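Local atomic coordinates of genome packaging NTPase B204 (Sulfolobus turreted icosahedral virus 2, PDB entry 4KFU), a protein that probably hydrolyses ATP through a P-loop ATPase domain of the FtsK-HerA superfamily to power packaging of viral DNA into the capsid. Residues Leu153-Tyr158 with Phe188-Val193; Asp4-Leu9 with Lys149-Ile154. All coordinates share one frame; numbering follows the deposited sequence.

Strand 153-156 belongs to both contacts: contact 1 pairs it with the antiparallel strand 188-192, and contact 2 pairs it with the parallel strand 6-10, so together they describe three neighbouring strands of one mixed sheet. Both are largely buried; the centre of contact 2 is about 8 Å from the centre of the chain, that of contact 1 about 12 Å. Their chemistry differs all the same. Residues 153-158 and 188-193 meet through an antiparallel backbone ladder and apolar or aromatic side chains, whereas 4-9 and 149-154 combine a short parallel ladder with aspartates where the two chain segments enter their strands. Probable backbone hydrogen bonds, Ile-155 N to Val-8 O and Val-193 N to Asp-152 O, tie the two together.

Contact 1. Residues Leu153-Tyr158 with Phe188-Val193; sequences LIIMFY and FLIYDV
Met-156 and Leu-189 face each other in an antiparallel hydrogen-bonded pair, and their side chains, lying side by side, make the tightest apolar contact here. Met-156 bends at its thioether (chi3 -75°), which places CE only 3.5 Å from Leu-189 CD2; a flexible methionine can fit itself to a branched leucine in this way. The backbones grip each other with nearly straight bonds: Met-156 N gives to Leu-189 O, and Leu-189 N to Met-156 O at 2.8 Å. Ile-154 and Tyr-191 repeat this reciprocal pairing two residues along.

On the other face, Ile-155 and Ile-190 run side by side, CG1 to CG1 at 4.1 Å, the beta-branched shape suiting an extended backbone. Phe-188 CG lies between its backbone N and carbonyl carbon (chi1 54°), a placing that brings the ring beside Ile-155, whose CG2 meets Phe-188 CD2 at 3.6 Å. Phe-188 CB sits over the centre of the Phe-157 ring, 3.9 Å from the centroid, in a CH-pi contact, while the two rings are turned obliquely, planes 40° apart.

The packing is looser at the Leu-153 end, which is partly exposed. Leu-153 CD2 approaches the CA of Asp-192 at 3.8 Å and is 4.1 Å from its carboxylate atom OD2. Asp-192 suits this margin because OD1 accepts from the backbone amides of Asn-194 and Ser-195 in the turn that follows. Just past the strand, Val-193 CG2 meets Ile-154 CD1 at 3.7 Å.

Helix 17-31 covers Ile-155 and Phe-188 through Leu-20, and its Lys-17, in the nucleotide-binding P-loop, touches Phe-157. Helix 174-179 packs on Met-156 and Leu-189, while strands 6-10 and 197-201 flank the pair within the sheet.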
loop_
_atom_site.group_PDB
_atom_site.type_symbol
_atom_site.label_atom_id
_atom_site.label_comp_id
_atom_site.label_asym_id
_atom_site.label_seq_id
_atom_site.Cartn_x
_atom_site.Cartn_y
_atom_site.Cartn_z
ATOM N N LEU A 153 8.161 1.186 -6.164
ATOM C CA LEU A 153 8.728 0.037 -5.464
ATOM C C LEU A 153 7.685 -1.060 -5.374
ATOM O O LEU A 153 6.537 -0.812 -4.998
ATOM C CB LEU A 153 9.155 0.422 -4.049
ATOM C CG LEU A 153 10.408 1.289 -3.896
ATOM C CD1 LEU A 153 10.760 1.456 -2.426
ATOM C CD2 LEU A 153 11.585 0.690 -4.652
ATOM N N ILE A 154 8.071 -2.281 -5.719
ATOM C CA ILE A 154 7.170 -3.419 -5.551
ATOM C C ILE A 154 7.863 -4.456 -4.680
ATOM O O ILE A 154 8.972 -4.910 -4.994
ATOM C CB ILE A 154 6.747 -4.039 -6.896
ATOM C CG1 ILE A 154 6.151 -2.967 -7.816
ATOM C CG2 ILE A 154 5.742 -5.142 -6.683
ATOM C CD1 ILE A 154 5.950 -3.449 -9.267
ATOM N N ILE A 155 7.211 -4.816 -3.577
ATOM C CA ILE A 155 7.772 -5.776 -2.635
ATOM C C ILE A 155 6.977 -7.076 -2.713
ATOM O O ILE A 155 5.745 -7.055 -2.694
ATOM C CB ILE A 155 7.778 -5.212 -1.193
ATOM C CG1 ILE A 155 8.756 -4.031 -1.101
ATOM C CG2 ILE A 155 8.128 -6.301 -0.186
ATOM C CD1 ILE A 155 8.857 -3.400 0.262
ATOM N N MET A 156 7.680 -8.204 -2.833
ATOM C CA MET A 156 7.007 -9.493 -2.988
ATOM C C MET A 156 7.552 -10.557 -2.045
ATOM O O MET A 156 8.773 -10.669 -1.861
ATOM C CB MET A 156 7.131 -9.974 -4.444
ATOM C CG MET A 156 6.308 -9.145 -5.420
ATOM S SD MET A 156 6.781 -9.393 -7.142
ATOM C CE MET A 156 8.288 -8.483 -7.212
ATOM N N PHE A 157 6.646 -11.329 -1.443
ATOM C CA PHE A 157 7.034 -12.499 -0.634
ATOM C C PHE A 157 6.888 -13.757 -1.489
ATOM O O PHE A 157 6.467 -13.681 -2.640
ATOM C CB PHE A 157 6.175 -12.609 0.631
ATOM C CG PHE A 157 6.414 -11.494 1.624
ATOM C CD1 PHE A 157 7.192 -11.703 2.755
ATOM C CD2 PHE A 157 5.884 -10.226 1.412
ATOM C CE1 PHE A 157 7.428 -10.668 3.682
ATOM C CE2 PHE A 157 6.111 -9.178 2.341
ATOM C CZ PHE A 157 6.892 -9.407 3.467
ATOM N N TYR A 158 7.207 -14.908 -0.912
ATOM C CA TYR A 158 7.239 -16.170 -1.642
ATOM C C TYR A 158 5.980 -16.475 -2.453
ATOM O O TYR A 158 4.862 -16.356 -1.949
ATOM C CB TYR A 158 7.502 -17.341 -0.670
ATOM C CG TYR A 158 7.145 -18.684 -1.269
ATOM C CD1 TYR A 158 8.050 -19.363 -2.090
ATOM C CD2 TYR A 158 5.906 -19.275 -1.029
ATOM C CE1 TYR A 158 7.722 -20.592 -2.668
ATOM C CE2 TYR A 158 5.569 -20.514 -1.600
ATOM C CZ TYR A 158 6.480 -21.161 -2.412
ATOM O OH TYR A 158 6.144 -22.377 -2.985
ATOM N N PHE A 188 11.880 -11.160 1.698
ATOM C CA PHE A 188 11.151 -10.508 0.609
ATOM C C PHE A 188 12.051 -9.935 -0.480
ATOM O O PHE A 188 13.214 -9.595 -0.248
ATOM C CB PHE A 188 10.186 -9.434 1.140
ATOM C CG PHE A 188 10.831 -8.396 2.029
ATOM C CD1 PHE A 188 11.052 -8.646 3.380
ATOM C CD2 PHE A 188 11.171 -7.145 1.521
ATOM C CE1 PHE A 188 11.636 -7.672 4.204
ATOM C CE2 PHE A 188 11.745 -6.166 2.336
ATOM C CZ PHE A 188 11.975 -6.424 3.678
ATOM N N LEU A 189 11.481 -9.820 -1.671
ATOM C CA LEU A 189 12.163 -9.223 -2.809
ATOM C C LEU A 189 11.685 -7.779 -3.004
ATOM O O LEU A 189 10.494 -7.490 -2.947
ATOM C CB LEU A 189 11.866 -10.067 -4.059
ATOM C CG LEU A 189 12.442 -9.734 -5.422
ATOM C CD1 LEU A 189 12.553 -11.022 -6.209
ATOM C CD2 LEU A 189 11.572 -8.750 -6.180
ATOM N N ILE A 190 12.626 -6.876 -3.231
ATOM C CA ILE A 190 12.299 -5.484 -3.483
ATOM C C ILE A 190 12.701 -5.137 -4.907
ATOM O O ILE A 190 13.889 -5.133 -5.226
ATOM C CB ILE A 190 13.075 -4.558 -2.538
ATOM C CG1 ILE A 190 12.783 -4.915 -1.081
ATOM C CG2 ILE A 190 12.747 -3.099 -2.833
ATOM C CD1 ILE A 190 13.757 -4.281 -0.099
ATOM N N TYR A 191 11.709 -4.861 -5.751
ATOM C CA TYR A 191 11.946 -4.417 -7.118
ATOM C C TYR A 191 11.760 -2.916 -7.226
ATOM O O TYR A 191 10.685 -2.385 -6.913
ATOM C CB TYR A 191 10.988 -5.109 -8.090
ATOM C CG TYR A 191 11.207 -4.737 -9.541
ATOM C CD1 TYR A 191 12.354 -5.139 -10.220
ATOM C CD2 TYR A 191 10.264 -3.999 -10.233
ATOM C CE1 TYR A 191 12.554 -4.798 -11.562
ATOM C CE2 TYR A 191 10.451 -3.654 -11.564
ATOM C CZ TYR A 191 11.597 -4.059 -12.223
ATOM O OH TYR A 191 11.779 -3.715 -13.547
ATOM N N ASP A 192 12.814 -2.241 -7.672
ATOM C CA ASP A 192 12.755 -0.821 -7.968
ATOM C C ASP A 192 12.290 -0.680 -9.404
ATOM O O ASP A 192 12.992 -1.062 -10.339
ATOM C CB ASP A 192 14.127 -0.180 -7.759
ATOM C CG ASP A 192 14.084 1.336 -7.831
ATOM O OD1 ASP A 192 13.435 1.890 -8.753
ATOM O OD2 ASP A 192 14.707 1.971 -6.956
ATOM N N VAL A 193 11.087 -0.152 -9.576
ATOM C CA VAL A 193 10.482 -0.058 -10.892
ATOM C C VAL A 193 11.266 0.902 -11.787
ATOM O O VAL A 193 11.350 0.716 -12.998
ATOM C CB VAL A 193 9.022 0.416 -10.778
ATOM C CG1 VAL A 193 8.377 0.575 -12.154
ATOM C CG2 VAL A 193 8.217 -0.553 -9.922
#

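Contact 2. Residues Asp4-Leu9 with Lys149-Ile154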
loop_
_atom_site.group_PDB
_atom_site.type_symbol
_atom_site.label_atom_id
_atom_site.label_comp_id
_atom_site.label_asym_id
_atom_site.label_seq_id
_atom_site.Cartn_x
_atom_site.Cartn_y
_atom_site.Cartn_z
ATOM N N ASP A 4 6.804 10.362 -1.175
ATOM C CA ASP A 4 5.764 10.378 -2.201
ATOM C C ASP A 4 5.850 9.217 -3.198
ATOM O O ASP A 4 5.222 9.263 -4.259
ATOM C CB ASP A 4 5.697 11.726 -2.932
ATOM C CG ASP A 4 7.024 12.139 -3.555
ATOM O OD1 ASP A 4 7.971 11.322 -3.612
ATOM O OD2 ASP A 4 7.106 13.304 -4.004
ATOM N N ASP A 5 6.613 8.180 -2.857
ATOM C CA ASP A 5 6.676 6.986 -3.702
ATOM C C ASP A 5 5.384 6.184 -3.624
ATOM O O ASP A 5 4.672 6.225 -2.618
ATOM C CB ASP A 5 7.828 6.070 -3.289
ATOM C CG ASP A 5 9.151 6.489 -3.891
ATOM O OD1 ASP A 5 9.148 7.358 -4.793
ATOM O OD2 ASP A 5 10.191 5.945 -3.465
ATOM N N ILE A 6 5.083 5.464 -4.701
ATOM C CA ILE A 6 4.033 4.464 -4.652
ATOM C C ILE A 6 4.732 3.132 -4.361
ATOM O O ILE A 6 5.622 2.700 -5.111
ATOM C CB ILE A 6 3.247 4.378 -5.963
ATOM C CG1 ILE A 6 2.446 5.680 -6.171
ATOM C CG2 ILE A 6 2.299 3.195 -5.921
ATOM C CD1 ILE A 6 1.829 5.850 -7.559
ATOM N N VAL A 7 4.363 2.514 -3.244
ATOM C CA VAL A 7 4.942 1.236 -2.840
ATOM C C VAL A 7 3.837 0.198 -2.805
ATOM O O VAL A 7 2.755 0.433 -2.248
ATOM C CB VAL A 7 5.602 1.319 -1.453
ATOM C CG1 VAL A 7 6.150 -0.037 -1.039
ATOM C CG2 VAL A 7 6.703 2.352 -1.457
ATOM N N VAL A 8 4.104 -0.953 -3.414
ATOM C CA VAL A 8 3.116 -2.017 -3.464
ATOM C C VAL A 8 3.678 -3.264 -2.801
ATOM O O VAL A 8 4.772 -3.734 -3.156
ATOM C CB VAL A 8 2.693 -2.318 -4.911
ATOM C CG1 VAL A 8 1.634 -3.419 -4.940
ATOM C CG2 VAL A 8 2.154 -1.031 -5.576
ATOM N N LEU A 9 2.948 -3.780 -1.815
ATOM C CA LEU A 9 3.363 -5.005 -1.143
ATOM C C LEU A 9 2.447 -6.158 -1.535
ATOM O O LEU A 9 1.217 -6.055 -1.441
ATOM C CB LEU A 9 3.315 -4.835 0.371
ATOM C CG LEU A 9 3.828 -3.538 0.977
ATOM C CD1 LEU A 9 3.611 -3.600 2.482
ATOM C CD2 LEU A 9 5.297 -3.334 0.653
ATOM N N LYS A 149 2.573 -0.953 -13.010
ATOM C CA LYS A 149 3.277 -0.107 -13.966
ATOM C C LYS A 149 3.568 1.284 -13.386
ATOM O O LYS A 149 4.565 1.925 -13.739
ATOM C CB LYS A 149 2.469 0.029 -15.253
ATOM C CG LYS A 149 2.080 -1.299 -15.914
ATOM C CD LYS A 149 3.289 -2.202 -16.150
ATOM C CE LYS A 149 4.268 -1.577 -17.116
ATOM N NZ LYS A 149 4.815 -2.592 -18.068
ATOM N N GLN A 150 2.704 1.745 -12.488
ATOM C CA GLN A 150 2.855 3.080 -11.903
ATOM C C GLN A 150 3.637 3.104 -10.590
ATOM O O GLN A 150 3.994 4.179 -10.084
ATOM C CB GLN A 150 1.475 3.715 -11.679
ATOM C CG GLN A 150 0.732 4.040 -12.957
ATOM C CD GLN A 150 1.543 4.917 -13.894
ATOM O OE1 GLN A 150 1.854 4.520 -15.017
ATOM N NE2 GLN A 150 1.892 6.116 -13.434
ATOM N N ALA A 151 3.889 1.937 -10.018
ATOM C CA ALA A 151 4.591 1.866 -8.736
ATOM C C ALA A 151 6.045 2.339 -8.863
ATOM O O ALA A 151 6.616 2.332 -9.963
ATOM C CB ALA A 151 4.533 0.445 -8.195
ATOM N N ASP A 152 6.638 2.756 -7.745
ATOM C CA ASP A 152 8.074 3.041 -7.701
ATOM C C ASP A 152 8.822 1.862 -7.098
ATOM O O ASP A 152 9.965 1.577 -7.465
ATOM C CB ASP A 152 8.357 4.290 -6.875
ATOM C CG ASP A 152 7.703 5.519 -7.450
ATOM O OD1 ASP A 152 8.241 6.058 -8.444
ATOM O OD2 ASP A 152 6.644 5.931 -6.923
ATOM N N LEU A 153 8.161 1.186 -6.164
ATOM C CA LEU A 153 8.728 0.037 -5.464
ATOM C C LEU A 153 7.685 -1.060 -5.374
ATOM O O LEU A 153 6.537 -0.812 -4.998
ATOM C CB LEU A 153 9.155 0.422 -4.049
ATOM C CG LEU A 153 10.408 1.289 -3.896
ATOM C CD1 LEU A 153 10.760 1.456 -2.426
ATOM C CD2 LEU A 153 11.585 0.690 -4.652
ATOM N N ILE A 154 8.071 -2.281 -5.719
ATOM C CA ILE A 154 7.170 -3.419 -5.551
ATOM C C ILE A 154 7.863 -4.456 -4.680
ATOM O O ILE A 154 8.972 -4.910 -4.994
ATOM C CB ILE A 154 6.747 -4.039 -6.896
ATOM C CG1 ILE A 154 6.151 -2.967 -7.816
ATOM C CG2 ILE A 154 5.742 -5.142 -6.683
ATOM C CD1 ILE A 154 5.950 -3.449 -9.267
#
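The parallel pairing of strand 6-10, which leads into the nucleotide-binding P-loop, with strand 153-156 joins two neighbours in the mixed sheet of this ATPase. Asp-152, just ahead of its strand, reaches across to Ile-6: OD2 accepts from Ile-6 N at 2.8 Å through its anti lone pair, in a nearly straight bond. Ile-6 O in turn is gripped twice, by Asp-152 N at 2.8 Å and Leu-153 N at 3.1 Å. The ladder then continues with Val-8 N giving to Leu-153 O.

Around this backbone the side chains are small or branched. Ala-151 is compact enough for its CB to meet both Val-8 CG2 at 3.8 Å and Ile-6 CG2 at 4.2 Å, and Val-7 lies alongside Leu-153.

Asp-5 and Asp-152 bring their carboxylates into a stack, planes 28° apart, with Asp-5 OD1 just 3.6 Å from Asp-152 OD2. Such closeness of like charges would be costly alone, but Arg-127 makes salt bridges to Asp-4, Asp-5 and Asp-152, and Asn-194 also bonds Asp-152 OD1. Arg-127 therefore probably offsets the repulsion, and the Ile-6 amide would further stabilise negative charge on Asp-152.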